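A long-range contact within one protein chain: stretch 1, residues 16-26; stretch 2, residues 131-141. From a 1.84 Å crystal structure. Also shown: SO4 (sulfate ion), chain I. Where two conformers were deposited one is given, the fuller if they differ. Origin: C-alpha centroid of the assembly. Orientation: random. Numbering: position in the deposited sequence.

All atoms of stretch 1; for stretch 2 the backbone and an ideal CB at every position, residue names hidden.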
ATOM      1  N   ILE A  16       0.261 -14.769   3.445  1.00 24.66           N
ATOM      2  CA  ILE A  16       1.206 -13.660   3.220  1.00 24.29           C
ATOM      3  C   ILE A  16       1.370 -12.805   4.500  1.00 24.69           C
ATOM      4  O   ILE A  16       2.469 -12.350   4.821  1.00 24.74           O
ATOM      5  CB  ILE A  16       0.885 -12.829   2.000  1.00 23.61           C
ATOM      6  CG1 ILE A  16       2.122 -12.028   1.557  1.00 23.51           C
ATOM      7  CG2 ILE A  16      -0.286 -11.926   2.215  1.00 24.95           C
ATOM      8  CD1 ILE A  16       3.260 -12.888   1.024  1.00 25.28           C
ATOM      9  N   SER A  17       0.292 -12.640   5.259  0.69 24.23           N
ATOM     10  CA  SER A  17       0.396 -11.900   6.543  0.69 25.17           C
ATOM     11  C   SER A  17       1.291 -12.644   7.555  0.69 24.57           C
ATOM     12  O   SER A  17       2.112 -12.003   8.226  0.69 24.37           O
ATOM     13  CB  SER A  17      -0.985 -11.574   7.154  0.69 25.97           C
ATOM     14  OG  SER A  17      -1.751 -12.724   7.428  0.69 25.07           O
ATOM     15  N   GLN A  18       1.208 -13.955   7.576  1.00 25.48           N
ATOM     16  CA  GLN A  18       2.143 -14.788   8.338  1.00 29.50           C
ATOM     17  C   GLN A  18       3.597 -14.639   7.866  1.00 28.61           C
ATOM     18  O   GLN A  18       4.509 -14.604   8.686  1.00 28.53           O
ATOM     19  CB  GLN A  18       1.784 -16.283   8.274  1.00 31.92           C
ATOM     20  CG  GLN A  18       0.669 -16.746   9.158  1.00 35.21           C
ATOM     21  CD  GLN A  18       0.876 -16.492  10.680  1.00 40.15           C
ATOM     22  OE1 GLN A  18       1.996 -16.280  11.184  1.00 41.75           O
ATOM     23  NE2 GLN A  18      -0.247 -16.443  11.410  1.00 43.06           N
ATOM     24  N   LEU A  19       3.802 -14.552   6.561  1.00 28.26           N
ATOM     25  CA  LEU A  19       5.175 -14.333   6.011  1.00 26.31           C
ATOM     26  C   LEU A  19       5.730 -12.963   6.388  1.00 24.97           C
ATOM     27  O   LEU A  19       6.891 -12.846   6.767  1.00 23.66           O
ATOM     28  CB  LEU A  19       5.197 -14.523   4.507  1.00 25.91           C
ATOM     29  CG  LEU A  19       6.611 -14.552   3.903  1.00 25.75           C
ATOM     30  CD1 LEU A  19       7.406 -15.737   4.448  1.00 26.39           C
ATOM     31  CD2 LEU A  19       6.576 -14.611   2.387  1.00 26.66           C
ATOM     32  N   VAL A  20       4.874 -11.937   6.375  1.00 24.34           N
ATOM     33  CA  VAL A  20       5.293 -10.619   6.813  1.00 25.16           C
ATOM     34  C   VAL A  20       5.793 -10.625   8.248  1.00 24.46           C
ATOM     35  O   VAL A  20       6.892 -10.155   8.513  1.00 24.62           O
ATOM     36  CB  VAL A  20       4.157  -9.566   6.684  1.00 24.44           C
ATOM     37  CG1 VAL A  20       4.585  -8.266   7.330  1.00 22.97           C
ATOM     38  CG2 VAL A  20       3.841  -9.359   5.211  1.00 23.00           C
ATOM     39  N   ILE A  21       4.998 -11.157   9.163  0.66 24.25           N
ATOM     40  CA  ILE A  21       5.431 -11.267  10.550  0.66 28.17           C
ATOM     41  C   ILE A  21       6.731 -12.108  10.715  0.66 28.23           C
ATOM     42  O   ILE A  21       7.607 -11.712  11.463  0.66 27.31           O
ATOM     43  CB  ILE A  21       4.284 -11.610  11.521  0.66 28.18           C
ATOM     44  CG1 ILE A  21       4.580 -11.216  12.938  0.66 33.17           C
ATOM     45  CG2 ILE A  21       3.963 -13.058  11.605  0.66 29.07           C
ATOM     46  CD1 ILE A  21       4.262  -9.774  13.245  0.66 36.02           C
ATOM     47  N   ALA A  22       6.880 -13.180   9.937  1.00 28.78           N
ATOM     48  CA  ALA A  22       8.111 -14.027   9.990  1.00 29.32           C
ATOM     49  C   ALA A  22       9.358 -13.342   9.429  1.00 29.72           C
ATOM     50  O   ALA A  22      10.462 -13.579   9.901  1.00 29.26           O
ATOM     51  CB  ALA A  22       7.853 -15.305   9.217  1.00 31.30           C
ATOM     52  N   LYS A  23       9.186 -12.397   8.497  1.00 28.35           N
ATOM     53  CA  LYS A  23      10.319 -11.782   7.810  1.00 28.80           C
ATOM     54  C   LYS A  23      10.584 -10.292   8.094  1.00 28.42           C
ATOM     55  O   LYS A  23      11.649  -9.808   7.751  1.00 27.86           O
ATOM     56  CB  LYS A  23      10.215 -11.970   6.300  1.00 29.78           C
ATOM     57  CG  LYS A  23      10.146 -13.419   5.826  1.00 33.18           C
ATOM     58  CD  LYS A  23      11.393 -14.223   6.116  1.00 35.16           C
ATOM     59  CE  LYS A  23      11.279 -15.590   5.492  1.00 37.91           C
ATOM     60  NZ  LYS A  23      12.275 -16.565   6.029  1.00 42.85           N
ATOM     61  N   ILE A  24       9.653  -9.576   8.730  1.00 28.75           N
ATOM     62  CA  ILE A  24       9.741  -8.072   8.781  1.00 30.56           C
ATOM     63  C   ILE A  24      11.056  -7.644   9.498  1.00 28.60           C
ATOM     64  O   ILE A  24      11.585  -6.627   9.143  1.00 24.93           O
ATOM     65  CB  ILE A  24       8.390  -7.392   9.275  1.00 36.10           C
ATOM     66  CG1 ILE A  24       8.295  -5.845   9.028  1.00 38.72           C
ATOM     67  CG2 ILE A  24       8.087  -7.736  10.662  1.00 36.79           C
ATOM     68  CD1 ILE A  24       8.240  -5.425   7.556  1.00 40.94           C
ATOM     69  N   GLU A  25      11.590  -8.455  10.450  1.00 27.56           N
ATOM     70  CA  GLU A  25      12.905  -8.104  11.078  1.00 28.77           C
ATOM     71  C   GLU A  25      14.121  -8.218  10.170  1.00 30.81           C
ATOM     72  O   GLU A  25      15.122  -7.603  10.467  1.00 35.41           O
ATOM     73  CB  GLU A  25      13.186  -8.912  12.336  1.00 31.30           C
ATOM     74  CG  GLU A  25      12.010  -8.928  13.255  1.00 32.01           C
ATOM     75  CD  GLU A  25      11.512  -7.538  13.656  1.00 33.97           C
ATOM     76  OE1 GLU A  25      12.319  -6.588  13.685  1.00 39.46           O
ATOM     77  OE2 GLU A  25      10.296  -7.365  13.942  1.00 37.69           O
ATOM     78  N   THR A  26      14.017  -8.971   9.079  1.00 30.07           N
ATOM     79  CA  THR A  26      15.113  -9.178   8.163  1.00 33.73           C
ATOM     80  C   THR A  26      15.148  -8.073   7.116  1.00 35.45           C
ATOM     81  O   THR A  26      16.080  -8.050   6.317  1.00 35.25           O
ATOM     82  CB  THR A  26      15.006 -10.532   7.475  1.00 32.16           C
ATOM     83  OG1 THR A  26      13.882 -10.565   6.591  1.00 30.83           O
ATOM     84  CG2 THR A  26      14.772 -11.663   8.526  1.00 34.08           C
ATOM     85  N   UNK A 131       7.599   2.597   9.937  1.00 24.43           N
ATOM     86  CA  UNK A 131       6.345   1.890  10.203  1.00 23.48           C
ATOM     87  C   UNK A 131       6.485   0.423  10.602  1.00 22.44           C
ATOM     88  O   UNK A 131       5.492  -0.326  10.604  1.00 22.39           O
ATOM     89  CB  UNK A 131       5.458   1.972   8.959  1.00 23.48           C
ATOM     90  N   UNK A 132       7.692  -0.079  10.765  1.00 22.21           N
ATOM     91  CA  UNK A 132       7.871  -1.492  11.067  1.00 23.02           C
ATOM     92  C   UNK A 132       7.039  -1.934  12.342  1.00 22.98           C
ATOM     93  O   UNK A 132       6.451  -3.004  12.329  1.00 23.74           O
ATOM     94  CB  UNK A 132       9.361  -1.770  11.276  1.00 23.02           C
ATOM     95  N   UNK A 133       7.007  -1.137  13.412  1.00 22.31           N
ATOM     96  CA  UNK A 133       6.256  -1.534  14.608  1.00 22.34           C
ATOM     97  C   UNK A 133       4.764  -1.561  14.388  1.00 22.99           C
ATOM     98  O   UNK A 133       4.082  -2.459  14.859  1.00 21.85           O
ATOM     99  CB  UNK A 133       6.574  -0.587  15.767  1.00 22.34           C
ATOM    100  N   UNK A 134       4.275  -0.610  13.598  1.00 21.73           N
ATOM    101  CA  UNK A 134       2.869  -0.619  13.294  1.00 22.91           C
ATOM    102  C   UNK A 134       2.536  -1.848  12.411  1.00 21.49           C
ATOM    103  O   UNK A 134       1.463  -2.410  12.556  1.00 23.16           O
ATOM    104  CB  UNK A 134       2.469   0.686  12.603  1.00 22.91           C
ATOM    105  N   UNK A 135       3.415  -2.258  11.510  1.00 21.28           N
ATOM    106  CA  UNK A 135       3.151  -3.488  10.716  1.00 21.88           C
ATOM    107  C   UNK A 135       3.108  -4.722  11.708  1.00 22.36           C
ATOM    108  O   UNK A 135       2.173  -5.486  11.668  1.00 20.62           O
ATOM    109  CB  UNK A 135       4.229  -3.678   9.647  1.00 21.88           C
ATOM    110  N   UNK A 136       4.126  -4.842  12.556  1.00 24.40           N
ATOM    111  CA  UNK A 136       4.271  -5.985  13.465  1.00 26.21           C
ATOM    112  C   UNK A 136       3.041  -6.143  14.326  1.00 25.46           C
ATOM    113  O   UNK A 136       2.560  -7.241  14.546  1.00 29.55           O
ATOM    114  CB  UNK A 136       5.509  -5.824  14.349  1.00 26.21           C
ATOM    115  N   UNK A 137       2.632  -5.036  14.908  1.00 23.71           N
ATOM    116  CA  UNK A 137       1.590  -5.056  15.877  1.00 25.23           C
ATOM    117  C   UNK A 137       0.207  -5.371  15.281  1.00 24.99           C
ATOM    118  O   UNK A 137      -0.676  -5.828  16.003  1.00 25.74           O
ATOM    119  CB  UNK A 137       1.560  -3.708  16.599  1.00 25.23           C
ATOM    120  N   UNK A 138      -0.001  -5.036  14.010  1.00 23.24           N
ATOM    121  CA  UNK A 138      -1.328  -5.023  13.453  1.00 22.95           C
ATOM    122  C   UNK A 138      -1.582  -5.867  12.185  1.00 23.58           C
ATOM    123  O   UNK A 138      -2.736  -6.026  11.799  1.00 21.35           O
ATOM    124  CB  UNK A 138      -1.684  -3.567  13.148  1.00 22.95           C
ATOM    125  N   UNK A 139      -0.560  -6.442  11.525  1.00 22.41           N
ATOM    126  CA  UNK A 139      -0.841  -7.085  10.238  1.00 24.28           C
ATOM    127  C   UNK A 139      -1.778  -8.299  10.259  1.00 25.35           C
ATOM    128  O   UNK A 139      -2.626  -8.485   9.365  1.00 23.19           O
ATOM    129  CB  UNK A 139       0.488  -7.521   9.618  1.00 24.28           C
ATOM    130  N   UNK A 140      -1.639  -9.135  11.287  1.00 25.04           N
ATOM    131  CA  UNK A 140      -2.518 -10.325  11.346  1.00 27.94           C
ATOM    132  C   UNK A 140      -3.984  -9.877  11.456  1.00 27.64           C
ATOM    133  O   UNK A 140      -4.868 -10.395  10.761  1.00 26.88           O
ATOM    134  CB  UNK A 140      -2.145 -11.221  12.529  1.00 27.94           C
ATOM    135  N   UNK A 141      -4.245  -8.936  12.357  1.00 27.69           N
ATOM    136  CA  UNK A 141      -5.616  -8.450  12.511  1.00 29.79           C
ATOM    137  C   UNK A 141      -6.134  -7.800  11.241  1.00 27.40           C
ATOM    138  O   UNK A 141      -7.318  -7.962  10.923  1.00 26.01           O
ATOM    139  CB  UNK A 141      -5.698  -7.454  13.670  1.00 29.79           C
TER
HETATM  140  S   SO4 I1000      15.899  -0.988  11.037  0.80 42.09           S
HETATM  141  O1  SO4 I1000      16.630  -0.962   9.740  0.80 34.43           O
HETATM  142  O2  SO4 I1000      16.529  -1.835  12.060  0.80 40.16           O
HETATM  143  O3  SO4 I1000      14.556  -1.428  10.755  0.80 36.60           O
HETATM  144  O4  SO4 I1000      15.844   0.385  11.569  0.80 39.65           O

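Stretch 2 is largely helical and runs nearly antiparallel to the helix of stretch 1, at 160° between their N-to-C directions. The axes approach to 9.1 Å, close enough for side chains to interlock. Positions about three or four residues apart should therefore turn repeatedly toward Val20, Ile24 and their neighbours.

Position 131 precedes the helix, and nothing of stretch 1 lies within 5.5 Å of its ideal CB. Stretch 1 sets no preference here; the residue is Ile131.

At position 132 CA-to-CB points toward stretch 1, and the ideal CB lies 4.8 Å from Ile24 CG1. Beyond that apolar surface are the carbonyl oxygens of Ile24 and Glu25, and a sulfate oxygen also lies within reach of a long chain. A plain aliphatic residue would suit the near part, but a long chain with a cationic end can use the whole path. The deposited residue is Lys132. Its CG is 4.3 Å from Ile24 CG1, its CE passes 3.3 Å from Ile24 O, and its NZ donates a hydrogen bond to sulfate O3 at 2.6 Å.

Positions 133 and 134 have no atom of stretch 1 within 5.5 Å of their ideal CB atoms, so many residues would fit. They are Gln133 and Val134.

Position 135 points toward stretch 1, its ideal CB 4.6 Å from Ile24 CG1 and 5.2 Å from Val20 CG1. The atoms of stretch 1 nearest it are carbon and no polar partner is offered nearby, so Val, Ile, Leu or Met would be reasonable. Ile135 is found, with CG2 reaching both neighbours: 3.6 Å from Val20 CG1 and 4.3 Å from Ile24 CG1.

Position 136 starts sideways, with its ideal CB 4.3 Å from Ile21 CD1 and 5.0 Å from Glu25 OE2. An aliphatic stem ending in a positive charge is favoured; Lys could answer the carboxylate, but Arg can present two nitrogens at once. Arg136 does so: NE donates to Glu25 OE2 at 2.6 Å and NH2 to Glu25 OE1 at 3.0 Å, a salt bridge with the carboxylate at the guanidinium edge. Its CG packs 4.3 Å from Ile24 CG2, while NH1 bonds to Gln133 OE1 at 2.9 Å.

Positions 137 and 138 point away, leaving the choice wide. Glu137 OE1 accepts from Gln133 NE2 at 2.9 Å, and Asn138 ND2 donates to Val134 O at 3.0 Å.

Position 139 again turns toward stretch 1, with its ideal CB 4.8 Å from Val20 CG1 and 5.0 Å from Ser17 O. An aliphatic chain fits beside the valine. Ile139 places CD1 3.8 Å from Val20 CG1, and its CG1 lies 4.0 Å from Ser17 CB.

Position 140 points sideways, with its ideal CB 5.3 Å from Ser17 OG and with Ile21 and Gln18 farther off. Leu or Met could reach back across this gap, though a polar chain is also conceivable. Leu140 brings CD2 to 3.8 Å from Ser17 O, 3.8 Å from Gln18 NE2 and 4.4 Å from Ile21 CG2.

Position 141 is out of reach and unconstrained by stretch 1; it is Gln141.

Stretch 2 131-141: IKQVIRENILQ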
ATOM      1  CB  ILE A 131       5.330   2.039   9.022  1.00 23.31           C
ATOM      2  CG1 ILE A 131       5.813   1.412   7.681  1.00 22.37           C
ATOM      3  CG2 ILE A 131       4.962   3.508   8.808  1.00 23.39           C
ATOM      4  CD1 ILE A 131       4.720   1.315   6.615  1.00 21.85           C
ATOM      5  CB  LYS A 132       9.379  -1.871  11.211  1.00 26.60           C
ATOM      6  CG  LYS A 132      10.100  -1.981   9.862  1.00 28.63           C
ATOM      7  CD  LYS A 132      11.630  -2.191   9.934  1.00 31.13           C
ATOM      8  CE  LYS A 132      12.023  -3.562  10.357  1.00 30.79           C
ATOM      9  NZ  LYS A 132      13.492  -3.710  10.145  1.00 28.94           N
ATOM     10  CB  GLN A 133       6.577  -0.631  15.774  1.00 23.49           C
ATOM     11  CG  GLN A 133       5.679  -0.877  16.975  1.00 24.08           C
ATOM     12  CD  GLN A 133       5.850  -2.244  17.613  1.00 26.37           C
ATOM     13  OE1 GLN A 133       6.836  -2.951  17.386  1.00 27.64           O
ATOM     14  NE2 GLN A 133       4.850  -2.629  18.418  1.00 25.98           N
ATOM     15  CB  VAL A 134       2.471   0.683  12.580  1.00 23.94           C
ATOM     16  CG1 VAL A 134       0.993   0.731  12.459  1.00 24.07           C
ATOM     17  CG2 VAL A 134       2.890   1.837  13.441  1.00 30.29           C
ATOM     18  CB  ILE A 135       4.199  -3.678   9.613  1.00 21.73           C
ATOM     19  CG1 ILE A 135       4.060  -2.535   8.532  1.00 20.51           C
ATOM     20  CG2 ILE A 135       4.099  -5.006   8.849  1.00 24.35           C
ATOM     21  CD1 ILE A 135       5.194  -2.367   7.555  1.00 21.39           C
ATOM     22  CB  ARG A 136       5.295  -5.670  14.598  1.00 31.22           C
ATOM     23  CG  ARG A 136       6.700  -6.020  14.356  1.00 31.65           C
ATOM     24  CD  ARG A 136       7.664  -5.764  15.526  1.00 30.16           C
ATOM     25  NE  ARG A 136       8.900  -5.407  14.870  1.00 30.29           N
ATOM     26  CZ  ARG A 136       9.484  -4.217  14.803  1.00 31.45           C
ATOM     27  NH1 ARG A 136       9.045  -3.151  15.470  1.00 30.52           N
ATOM     28  NH2 ARG A 136      10.636  -4.109  14.114  1.00 33.69           N
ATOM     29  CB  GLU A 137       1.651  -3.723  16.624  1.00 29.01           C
ATOM     30  CG  GLU A 137       0.868  -3.625  17.913  1.00 31.75           C
ATOM     31  CD  GLU A 137       1.230  -2.468  18.834  1.00 33.41           C
ATOM     32  OE1 GLU A 137       2.172  -1.629  18.662  1.00 32.44           O
ATOM     33  OE2 GLU A 137       0.544  -2.476  19.860  1.00 34.48           O
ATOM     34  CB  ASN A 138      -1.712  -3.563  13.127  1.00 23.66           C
ATOM     35  CG  ASN A 138      -1.770  -2.686  14.333  1.00 25.12           C
ATOM     36  OD1 ASN A 138      -2.644  -2.863  15.196  1.00 26.74           O
ATOM     37  ND2 ASN A 138      -0.742  -1.822  14.495  1.00 24.48           N
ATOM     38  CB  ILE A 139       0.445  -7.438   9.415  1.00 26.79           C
ATOM     39  CG1 ILE A 139       0.035  -7.743   7.942  1.00 29.46           C
ATOM     40  CG2 ILE A 139       1.275  -8.517  10.055  1.00 26.69           C
ATOM     41  CD1 ILE A 139       0.940  -7.244   6.920  1.00 32.47           C
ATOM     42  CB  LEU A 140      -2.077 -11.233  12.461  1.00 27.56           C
ATOM     43  CG  LEU A 140      -0.665 -11.830  12.300  1.00 28.04           C
ATOM     44  CD1 LEU A 140      -0.375 -12.725  13.480  1.00 30.30           C
ATOM     45  CD2 LEU A 140      -0.353 -12.616  11.006  1.00 28.00           C
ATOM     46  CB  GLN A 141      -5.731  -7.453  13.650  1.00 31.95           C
ATOM     47  CG  GLN A 141      -7.138  -6.980  13.946  1.00 35.06           C
ATOM     48  CD  GLN A 141      -8.062  -8.106  14.370  1.00 39.55           C
ATOM     49  OE1 GLN A 141      -7.857  -8.701  15.406  1.00 48.75           O
ATOM     50  NE2 GLN A 141      -9.086  -8.400  13.565  1.00 40.54           N
TER
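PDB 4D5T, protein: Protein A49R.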